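Local structure of SecB-like chaperone Rv1957 (Mycobacterium tuberculosis, 5MTW) at the interface of chains A and B. The protein acts as the chaperone of a toxin-antitoxin-chaperone system, binding the antitoxin HigA1, preventing its aggregation and supporting neutralisation of the toxin HigB1. Numbering follows the deposited sequence. Chains: chain A/B, SecB-like chaperone Rv1957.

Contact 1: the interface of chains A and B. Residues chain A 164-166; chain B 28-31, 143.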
# COMPACT_ATOMS: atom_id res chain seq x y z
N ILE A 164 -5.37 -5.10 -16.10
CA ILE A 164 -6.04 -3.84 -16.35
C ILE A 164 -7.41 -4.08 -17.07
O ILE A 164 -7.45 -4.63 -18.14
CB ILE A 164 -5.11 -2.88 -17.17
CG1 ILE A 164 -3.78 -2.70 -16.44
CG2 ILE A 164 -5.80 -1.57 -17.34
CD1 ILE A 164 -3.92 -2.07 -15.04
N LEU A 165 -8.53 -3.76 -16.44
CA LEU A 165 -9.83 -4.00 -17.08
C LEU A 165 -10.16 -2.93 -18.10
O LEU A 165 -10.10 -1.75 -17.75
CB LEU A 165 -10.94 -4.13 -16.02
CG LEU A 165 -10.75 -5.47 -15.28
CD1 LEU A 165 -11.96 -5.87 -14.43
CD2 LEU A 165 -10.34 -6.63 -16.22
N SER A 166 -10.47 -3.35 -19.35
CA SER A 166 -11.04 -2.47 -20.40
C SER A 166 -12.41 -1.87 -20.05
O SER A 166 -13.28 -2.56 -19.60
CB SER A 166 -11.27 -3.24 -21.72
OG SER A 166 -10.22 -3.08 -22.65
N ILE B 28 -6.62 -1.83 -23.95
CA ILE B 28 -5.58 -1.64 -22.91
C ILE B 28 -4.96 -2.93 -22.52
O ILE B 28 -5.64 -3.95 -22.43
CB ILE B 28 -6.09 -0.80 -21.70
CG1 ILE B 28 -4.88 -0.38 -20.84
CG2 ILE B 28 -7.15 -1.54 -20.88
CD1 ILE B 28 -5.07 0.98 -20.19
N ARG B 29 -3.62 -2.92 -22.39
CA ARG B 29 -2.89 -4.10 -21.98
C ARG B 29 -2.30 -3.96 -20.57
O ARG B 29 -2.31 -4.89 -19.88
CB ARG B 29 -1.78 -4.45 -22.94
CG ARG B 29 -2.30 -5.00 -24.20
CD ARG B 29 -3.06 -6.32 -23.99
NE ARG B 29 -3.65 -6.80 -25.23
CZ ARG B 29 -4.93 -7.13 -25.36
NH1 ARG B 29 -5.74 -7.00 -24.34
NH2 ARG B 29 -5.39 -7.57 -26.52
N ASP B 30 -1.75 -2.81 -20.21
CA ASP B 30 -1.05 -2.65 -18.96
C ASP B 30 -0.85 -1.16 -18.68
O ASP B 30 -1.01 -0.34 -19.57
CB ASP B 30 0.34 -3.33 -18.98
CG ASP B 30 0.85 -3.71 -17.56
OD1 ASP B 30 0.08 -3.49 -16.59
OD2 ASP B 30 2.04 -4.12 -17.42
N ILE B 31 -0.52 -0.85 -17.44
CA ILE B 31 -0.18 0.54 -17.07
C ILE B 31 1.12 0.44 -16.25
O ILE B 31 1.39 -0.56 -15.59
CB ILE B 31 -1.38 1.15 -16.29
CG1 ILE B 31 -2.48 1.54 -17.28
CG2 ILE B 31 -1.04 2.42 -15.55
CD1 ILE B 31 -3.89 1.52 -16.74
N TYR B 143 -6.66 4.99 -12.36
CA TYR B 143 -5.40 4.49 -11.81
C TYR B 143 -4.65 5.68 -11.24
O TYR B 143 -4.02 5.60 -10.20
CB TYR B 143 -4.56 3.64 -12.79
CG TYR B 143 -5.29 2.41 -13.17
CD1 TYR B 143 -6.27 2.38 -14.17
CD2 TYR B 143 -5.06 1.25 -12.47
CE1 TYR B 143 -7.00 1.18 -14.42
CE2 TYR B 143 -5.75 0.11 -12.74
CZ TYR B 143 -6.72 0.07 -13.72
OH TYR B 143 -7.37 -1.15 -13.90
O HOH W 1 -9.45 -0.81 -15.48
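A:Ile164 lies against strand 26-40 and helix 125-154 of chain B, in a subunit interface of this SecB-like homotetrameric chaperone. It sits in a loop segment after the long helix of its own chain. From CB the side chain forks. The CG2 methyl points away from the backbone N, to the two isoleucines of the strand. A:Ile164 CG2 meets CD1 of B:Ile31 at 3.7 Å, and the CG2 methyl of B:Ile28 at 3.8 Å. The other branch, CG1, runs beside the backbone N (chi1 -56°). A:Ile164 CG1 comes down on the strand backbone, 3.7 Å from CA of B:Asp30. The tip, A:Ile164 CD1, then turns to B:Tyr143 and touches ring carbon CE2 at 3.7 Å. The same tyrosine has CD1 of B:Ile31 over one face, offset toward the rim, which backs the ring from within chain B. B:Asp30 OD1 accepts the amide N-H of B:Ile31 at 2.8 Å, from well above the carboxylate plane. This should help fix that carboxylate beside CG1. At the edge of the tyrosine ring, in its plane, a water lies 2.6 Å from B:Tyr143 OH. The same water is 2.5 Å from the backbone O of A:Leu165.

Contact 2: the interface of chains A and B. Residues chain A 26-28, 112, 131, 135, 139; chain B 145, 164.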
# COMPACT_ATOMS: atom_id res chain seq x y z
N ALA A 26 -23.28 13.61 -10.29
CA ALA A 26 -22.67 12.88 -9.18
C ALA A 26 -21.18 13.16 -9.05
O ALA A 26 -20.46 13.20 -10.05
CB ALA A 26 -22.92 11.38 -9.31
N GLN A 27 -20.73 13.34 -7.81
CA GLN A 27 -19.33 13.58 -7.54
C GLN A 27 -18.79 12.52 -6.54
O GLN A 27 -19.46 12.17 -5.55
CB GLN A 27 -19.12 15.01 -7.07
CG GLN A 27 -17.64 15.41 -6.96
CD GLN A 27 -16.85 15.13 -8.22
OE1 GLN A 27 -16.30 14.05 -8.42
NE2 GLN A 27 -16.86 16.10 -9.11
N ILE A 28 -17.64 11.94 -6.85
CA ILE A 28 -16.97 10.99 -5.90
C ILE A 28 -16.36 11.75 -4.71
O ILE A 28 -15.80 12.82 -4.89
CB ILE A 28 -15.91 10.10 -6.61
CG1 ILE A 28 -15.50 8.90 -5.71
CG2 ILE A 28 -14.72 10.93 -7.01
CD1 ILE A 28 -14.90 7.75 -6.51
N PHE A 112 -20.32 8.77 -2.95
CA PHE A 112 -20.59 9.78 -3.91
C PHE A 112 -21.69 10.65 -3.36
O PHE A 112 -22.54 10.19 -2.57
CB PHE A 112 -21.17 9.22 -5.20
CG PHE A 112 -20.26 8.28 -5.92
CD1 PHE A 112 -20.17 6.97 -5.51
CD2 PHE A 112 -19.51 8.70 -7.00
CE1 PHE A 112 -19.36 6.08 -6.17
CE2 PHE A 112 -18.72 7.83 -7.69
CZ PHE A 112 -18.60 6.50 -7.25
N TYR A 131 -25.19 3.34 -12.74
CA TYR A 131 -24.04 4.22 -12.45
C TYR A 131 -23.01 3.44 -11.70
O TYR A 131 -21.86 3.60 -12.00
CB TYR A 131 -24.44 5.46 -11.66
CG TYR A 131 -23.29 6.46 -11.38
CD1 TYR A 131 -22.85 7.36 -12.35
CD2 TYR A 131 -22.63 6.44 -10.17
CE1 TYR A 131 -21.84 8.28 -12.09
CE2 TYR A 131 -21.59 7.33 -9.89
CZ TYR A 131 -21.21 8.26 -10.84
OH TYR A 131 -20.19 9.14 -10.55
N THR A 135 -19.42 3.66 -13.75
CA THR A 135 -18.46 4.57 -13.14
C THR A 135 -18.04 4.01 -11.79
O THR A 135 -16.88 3.99 -11.49
CB THR A 135 -19.02 5.99 -12.99
OG1 THR A 135 -19.37 6.52 -14.29
CG2 THR A 135 -18.03 6.87 -12.32
N ALA A 139 -14.16 2.99 -10.98
CA ALA A 139 -13.45 3.80 -9.98
C ALA A 139 -12.76 2.93 -8.89
O ALA A 139 -11.65 3.23 -8.34
CB ALA A 139 -14.44 4.73 -9.32
N ARG B 145 -6.14 8.23 -10.00
CA ARG B 145 -6.87 8.53 -8.81
C ARG B 145 -6.29 7.64 -7.66
O ARG B 145 -5.94 8.13 -6.54
CB ARG B 145 -8.35 8.28 -9.00
CG ARG B 145 -9.11 8.48 -7.69
CD ARG B 145 -10.57 8.21 -7.73
NE ARG B 145 -11.30 9.20 -8.56
CZ ARG B 145 -11.85 8.96 -9.75
NH1 ARG B 145 -11.83 7.75 -10.30
NH2 ARG B 145 -12.39 9.97 -10.43
N ILE B 164 -14.43 13.24 -10.40
CA ILE B 164 -14.83 12.48 -11.57
C ILE B 164 -14.40 13.27 -12.78
O ILE B 164 -14.51 14.49 -12.80
CB ILE B 164 -16.36 12.24 -11.59
CG1 ILE B 164 -16.77 11.29 -10.46
CG2 ILE B 164 -16.84 11.70 -12.94
CD1 ILE B 164 -16.46 9.85 -10.68
O HOH W 2 -10.27 5.28 -9.29
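B:Ile164 is gripped by polar and apolar groups of chain A, between strand 26-40 and helix 125-154. The direct polar link runs from the backbone N of B:Ile164 to OE1 of A:Gln27, the side-chain amide oxygen, at 2.8 Å. The bond is nearly straight, 172° at the hydrogen. It lies in the carbonyl plane and uses a lone pair of OE1. A:Gln27 reaches it with a bent chain, CG anti to the backbone N and a turn at chi2 (52°) that swings OE1 toward the backbone N of A:Ile28, within reach of the N of B:Ile164. OE1 also takes a weak bond from that A:Ile28 N, which may help hold the amide in place.

Apolar contacts line the side chain. B:Ile164 CD1 and the CG2 methyl of A:Thr135 reach toward each other, tip to tip, at 3.7 Å. A:Ile28 crosses at about a right angle and puts its CG2 4.0 Å from B:Ile164 CG1. Behind them, CB of A:Thr135 covers one face of the A:Tyr131 ring near its rim. The phenol oxygen OH of A:Tyr131 is polar, but meets B:Ile164 CD1 in van der Waals contact at 3.8 Å.

A water adds a further link. It lies 2.7 Å from the backbone O of A:Ala139, and 3.1 Å from NH1 of B:Arg145, at the guanidinium edge. Together these contacts fasten the segment of B:Ile164 and, through water, helix 125-154 of chain B to chain A, and help hold the tetramer together.

Contact 3: the interface of chains A and B. Residues chain A 138, 141-142, 145, 164-165; chain B 142-143, 146.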
# COMPACT_ATOMS: atom_id res chain seq x y z
N PHE A 138 -15.63 0.88 -12.13
CA PHE A 138 -14.32 1.22 -12.68
C PHE A 138 -13.49 2.22 -11.82
O PHE A 138 -12.27 2.30 -11.97
CB PHE A 138 -14.47 1.67 -14.13
CG PHE A 138 -14.73 0.48 -15.05
CD1 PHE A 138 -13.67 -0.21 -15.60
CD2 PHE A 138 -16.02 0.02 -15.29
CE1 PHE A 138 -13.89 -1.31 -16.42
CE2 PHE A 138 -16.24 -1.09 -16.10
CZ PHE A 138 -15.17 -1.75 -16.66
N TYR A 141 -12.15 -0.48 -9.11
CA TYR A 141 -11.30 -1.54 -9.56
C TYR A 141 -9.81 -1.32 -9.26
O TYR A 141 -9.16 -2.25 -8.81
CB TYR A 141 -11.53 -1.90 -11.06
CG TYR A 141 -10.69 -3.06 -11.50
CD1 TYR A 141 -11.06 -4.36 -11.20
CD2 TYR A 141 -9.54 -2.88 -12.21
CE1 TYR A 141 -10.29 -5.42 -11.58
CE2 TYR A 141 -8.75 -3.95 -12.59
CZ TYR A 141 -9.14 -5.23 -12.27
OH TYR A 141 -8.51 -6.34 -12.69
N PRO A 142 -9.29 -0.08 -9.44
CA PRO A 142 -7.83 0.07 -9.17
C PRO A 142 -7.45 -0.13 -7.68
O PRO A 142 -6.40 -0.63 -7.35
CB PRO A 142 -7.54 1.49 -9.64
CG PRO A 142 -8.52 1.72 -10.71
CD PRO A 142 -9.78 0.99 -10.32
N ARG A 145 -7.35 -3.92 -7.18
CA ARG A 145 -6.12 -4.48 -7.72
C ARG A 145 -4.90 -4.20 -6.80
O ARG A 145 -4.05 -5.05 -6.58
CB ARG A 145 -5.89 -3.82 -9.11
CG ARG A 145 -4.55 -4.15 -9.74
CD ARG A 145 -4.63 -3.69 -11.24
NE ARG A 145 -3.36 -3.87 -11.99
CZ ARG A 145 -2.38 -2.98 -12.03
NH1 ARG A 145 -2.42 -1.85 -11.34
NH2 ARG A 145 -1.31 -3.22 -12.75
N ILE A 164 -5.37 -5.10 -16.10
CA ILE A 164 -6.04 -3.84 -16.35
C ILE A 164 -7.41 -4.08 -17.07
O ILE A 164 -7.45 -4.63 -18.14
CB ILE A 164 -5.11 -2.88 -17.17
CG1 ILE A 164 -3.78 -2.70 -16.44
CG2 ILE A 164 -5.80 -1.57 -17.34
CD1 ILE A 164 -3.92 -2.07 -15.04
N LEU A 165 -8.53 -3.76 -16.44
CA LEU A 165 -9.83 -4.00 -17.08
C LEU A 165 -10.16 -2.93 -18.10
O LEU A 165 -10.10 -1.75 -17.75
CB LEU A 165 -10.94 -4.13 -16.02
CG LEU A 165 -10.75 -5.47 -15.28
CD1 LEU A 165 -11.96 -5.87 -14.43
CD2 LEU A 165 -10.34 -6.63 -16.22
N PRO B 142 -8.71 6.49 -13.63
CA PRO B 142 -9.03 5.85 -12.33
C PRO B 142 -7.73 5.30 -11.58
O PRO B 142 -7.69 5.24 -10.32
CB PRO B 142 -10.02 4.73 -12.69
CG PRO B 142 -10.59 5.12 -14.01
CD PRO B 142 -9.57 6.01 -14.73
N TYR B 143 -6.66 4.99 -12.36
CA TYR B 143 -5.40 4.49 -11.81
C TYR B 143 -4.65 5.68 -11.24
O TYR B 143 -4.02 5.60 -10.20
CB TYR B 143 -4.56 3.64 -12.79
CG TYR B 143 -5.29 2.41 -13.17
CD1 TYR B 143 -6.27 2.38 -14.17
CD2 TYR B 143 -5.06 1.25 -12.47
CE1 TYR B 143 -7.00 1.18 -14.42
CE2 TYR B 143 -5.75 0.11 -12.74
CZ TYR B 143 -6.72 0.07 -13.72
OH TYR B 143 -7.37 -1.15 -13.90
N GLU B 146 -6.16 6.35 -7.93
CA GLU B 146 -5.74 5.42 -6.82
C GLU B 146 -4.28 5.78 -6.38
O GLU B 146 -3.94 5.85 -5.26
CB GLU B 146 -5.77 4.00 -7.34
CG GLU B 146 -5.44 2.97 -6.22
CD GLU B 146 -3.98 2.73 -6.04
OE1 GLU B 146 -3.32 2.75 -7.10
OE2 GLU B 146 -3.52 2.50 -4.87
O HOH W 3 -9.45 -0.81 -15.48
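This is a mainly helix-to-helix patch of the subunit interface, closed by the loop segment of chain A at 164-165. The two copies of helix 125-154 meet here and help join the subunits of the tetramer. A:Pro142 CG lies over the middle of the B:Tyr143 ring, 3.7 Å from its centroid, as a CH-pi contact. A:Pro142 CB touches CB of B:Glu146 at 3.8 Å. A:Pro142 also meets its counterpart, with CG 3.9 Å from CB of B:Pro142. B:Pro142 CB lies 3.4 Å from the backbone O of A:Phe138.

The phenol end of B:Tyr143 comes to the edge of the A:Tyr141 ring, in its plane, with OH 3.2 Å from CD2. A:Tyr141 holds its CG anti to the backbone N (chi1 -177°), which presents this edge to the other chain. CD1 of A:Leu165 covers one face of the same ring, toward its rim.

The A:Arg145 guanidinium stands almost perpendicular to the B:Tyr143 ring, planes 84° apart, with NH1 toward the ring edge at CE2. CD1 of A:Ile164 sits over the guanidinium centre and also touches B:Tyr143, backing both groups. The patch sets B:Tyr143 between the A helix and the A segment that follows it, which helps fix how the subunits meet.

Contact 1 and contact 3 adjoin, with the centres of their C-alpha atoms about 8 Å apart. They share A:Ile164, A:Leu165 and B:Tyr143. Contact 2 is about 13 Å from contact 3 and about 19 Å from contact 1. Contacts 1 and 2 use the same elements with the chains exchanged: Ile164 of one subunit enters between strand 26-40 and helix 125-154 of the other. Their details differ, in keeping with an interface that is not an exact two-fold. Contact 3 lies between them on the paired helices. The exchange of segments on both sides should strengthen subunit pairing within the homotetramer.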